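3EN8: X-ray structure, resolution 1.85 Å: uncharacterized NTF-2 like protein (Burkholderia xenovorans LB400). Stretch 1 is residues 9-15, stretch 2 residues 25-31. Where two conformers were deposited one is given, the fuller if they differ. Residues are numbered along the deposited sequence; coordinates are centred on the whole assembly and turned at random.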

# COMPACT_ATOMS: atom_id res chain seq x y z
N GLU A 9 4.39 4.99 18.26
CA GLU A 9 3.98 6.20 19.00
C GLU A 9 4.08 7.46 18.13
O GLU A 9 3.14 8.28 18.07
CB GLU A 9 4.84 6.39 20.26
CG GLU A 9 4.41 7.57 21.15
CD GLU A 9 5.31 7.75 22.35
OE1 GLU A 9 6.52 7.52 22.21
OE2 GLU A 9 4.81 8.11 23.44
N ALA A 10 5.20 7.57 17.41
CA ALA A 10 5.46 8.71 16.51
C ALA A 10 4.43 8.72 15.39
O ALA A 10 3.92 9.78 14.97
CB ALA A 10 6.90 8.60 15.93
N LEU A 11 4.13 7.53 14.89
CA LEU A 11 3.14 7.39 13.80
C LEU A 11 1.73 7.77 14.22
O LEU A 11 1.01 8.45 13.48
CB LEU A 11 3.10 6.01 13.23
CG LEU A 11 4.20 5.67 12.26
CD1 LEU A 11 4.16 4.15 11.98
CD2 LEU A 11 4.03 6.53 10.98
N ASN A 12 1.34 7.32 15.41
CA ASN A 12 0.02 7.68 15.97
C ASN A 12 -0.12 9.21 16.03
O ASN A 12 -1.16 9.80 15.72
CB ASN A 12 -0.18 7.08 17.37
CG ASN A 12 -0.40 5.58 17.33
OD1 ASN A 12 -0.71 5.03 16.28
ND2 ASN A 12 -0.19 4.91 18.47
N ALA A 13 0.97 9.85 16.42
CA ALA A 13 0.97 11.33 16.61
C ALA A 13 0.95 12.04 15.26
O ALA A 13 0.26 13.07 15.05
CB ALA A 13 2.19 11.77 17.45
N HIS A 14 1.66 11.43 14.33
CA HIS A 14 1.71 11.88 12.93
C HIS A 14 0.33 11.94 12.36
O HIS A 14 -0.06 12.90 11.69
CB HIS A 14 2.56 10.93 12.07
CG HIS A 14 2.57 11.28 10.60
ND1 HIS A 14 3.23 12.38 10.09
CD2 HIS A 14 1.97 10.68 9.54
CE1 HIS A 14 3.07 12.41 8.77
NE2 HIS A 14 2.29 11.40 8.42
N TRP A 15 -0.43 10.86 12.58
CA TRP A 15 -1.74 10.75 11.94
C TRP A 15 -2.75 11.63 12.65
O TRP A 15 -3.66 12.19 12.04
CB TRP A 15 -2.24 9.31 11.88
CG TRP A 15 -1.35 8.47 11.00
CD1 TRP A 15 -0.71 7.35 11.36
CD2 TRP A 15 -0.95 8.75 9.64
NE1 TRP A 15 0.07 6.88 10.31
CE2 TRP A 15 -0.07 7.72 9.24
CE3 TRP A 15 -1.26 9.77 8.71
CZ2 TRP A 15 0.52 7.69 7.98
CZ3 TRP A 15 -0.70 9.72 7.47
CH2 TRP A 15 0.20 8.69 7.12
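Stretch 2 (25-31) AEHDIYD

Stretch 1 is helical throughout, a segment of a longer helix that begins before Glu 9 and continues past Trp 15. Its backbone shows the regular i to i+4 pattern: Ala 13 N donates to Glu 9 O at 3.1 Å, His 14 N to Ala 10 O at 2.9 Å, and Trp 15 N to Leu 11 O at 2.9 Å. Stretch 2 is less uniform. It enters at Ala 25 and Glu 26 in a weakly bonded helical conformation, passes through a type I beta turn from His 27 to Tyr 30, and leaves as a strand at Tyr 30 and Asp 31. Asp 28 N donates to Ala 25 O at 3.3 Å, while the turn is closed by a weak hydrogen bond from Tyr 30 N to His 27 O at 3.4 Å. From Ala 25 to Asp 31 stretch 2 runs broadly transverse to the helix. The backbones come nearest at His 14 and Glu 26, whose CA atoms are 5.0 Å apart; by Asp 31 the strand has carried the chain out of reach of the helix.

The contact is compact, burying 307 Å² in total, and is built around His 14 and Ile 29. His 14 has the largest covered area. Its CA-to-CB bond points sideways, but with chi1 in the t well and chi2 at 72° the imidazole extends to stretch 2. His 14 ND1 lies 2.8 Å from Glu 26 O, which sits at the edge of the ring, near its plane. The aliphatic part of the Glu 26 side chain also packs here, with Glu 26 CG 3.8 Å from His 14 CE1.

Ile 29 points toward the helix. Its CG2 methyl approaches His 14 ND1 at 3.6 Å, while the far end of the side chain, extended with both chi angles in t, reaches back along the helix. There Ile 29 CD1 lies 3.9 Å from Ala 10 CB and 3.8 Å from Leu 11 CD2. Leu 11 starts out away from stretch 2, yet its end comes near enough to join this small apolar cluster one turn before His 14.

Tyr 30 approaches the imidazole from the strand side of the turn. Tyr 30 OH is 3.3 Å from His 14 CE1, and the two rings form an oblique pair, with centroids 5.7 Å apart and planes at 79°.

Two waters sit beside the histidine, one at each ring nitrogen. Water 1 is hydrogen-bonded to His 14 NE2 at 2.7 Å and donates to Tyr 30 OH at 3.1 Å, bridging the two side chains. Water 2 bonds to His 14 ND1 at 2.9 Å, donates to Ala 25 O at 2.7 Å and weakly accepts from Ile 29 N at 3.3 Å. It thus links the imidazole to backbone atoms before the turn and within it.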

# COMPACT_ATOMS: atom_id res chain seq x y z
N ALA A 25 3.15 19.62 13.25
CA ALA A 25 3.23 18.36 13.99
C ALA A 25 3.27 17.20 13.00
O ALA A 25 3.96 16.20 13.20
CB ALA A 25 2.04 18.20 14.97
N GLU A 26 2.55 17.40 11.91
CA GLU A 26 2.43 16.38 10.87
C GLU A 26 3.76 16.11 10.20
O GLU A 26 3.94 15.06 9.60
CB GLU A 26 1.39 16.78 9.83
CG GLU A 26 1.09 15.70 8.82
CD GLU A 26 0.09 16.13 7.77
OE1 GLU A 26 -0.32 17.29 7.79
OE2 GLU A 26 -0.29 15.27 6.96
N HIS A 27 4.69 17.05 10.30
CA HIS A 27 5.94 16.90 9.55
C HIS A 27 7.14 16.72 10.44
O HIS A 27 8.26 16.63 9.97
CB HIS A 27 6.08 17.97 8.48
CG HIS A 27 5.06 17.82 7.41
ND1 HIS A 27 3.78 18.32 7.55
CD2 HIS A 27 5.07 17.14 6.24
CE1 HIS A 27 3.07 18.00 6.48
NE2 HIS A 27 3.82 17.27 5.68
N ASP A 28 6.86 16.55 11.72
CA ASP A 28 7.92 16.37 12.71
C ASP A 28 8.65 15.06 12.49
O ASP A 28 9.84 14.92 12.80
CB ASP A 28 7.33 16.34 14.12
CG ASP A 28 8.39 16.13 15.17
OD1 ASP A 28 9.24 17.03 15.28
OD2 ASP A 28 8.38 15.08 15.86
N ILE A 29 7.92 14.12 11.95
CA ILE A 29 8.38 12.71 11.83
C ILE A 29 9.43 12.51 10.73
O ILE A 29 10.09 11.49 10.67
CB ILE A 29 7.19 11.71 11.63
CG1 ILE A 29 7.59 10.32 12.12
CG2 ILE A 29 6.73 11.68 10.12
CD1 ILE A 29 6.40 9.27 12.15
N TYR A 30 9.59 13.51 9.86
CA TYR A 30 10.45 13.34 8.66
C TYR A 30 11.87 13.78 8.87
O TYR A 30 12.16 14.77 9.52
CB TYR A 30 9.93 14.09 7.41
CG TYR A 30 8.56 13.65 7.00
CD1 TYR A 30 8.38 12.54 6.19
CD2 TYR A 30 7.42 14.36 7.45
CE1 TYR A 30 7.10 12.10 5.84
CE2 TYR A 30 6.15 13.95 7.08
CZ TYR A 30 5.98 12.83 6.28
OH TYR A 30 4.74 12.37 5.93
N ASP A 31 12.78 13.03 8.28
CA ASP A 31 14.11 13.59 8.04
C ASP A 31 13.98 14.84 7.19
O ASP A 31 13.09 14.96 6.38
CB ASP A 31 14.98 12.60 7.29
CG ASP A 31 16.40 13.07 7.16
OD1 ASP A 31 17.16 12.90 8.13
OD2 ASP A 31 16.78 13.58 6.09
O HOH W 1 1.90 11.21 5.73
O HOH W 2 4.69 13.76 12.23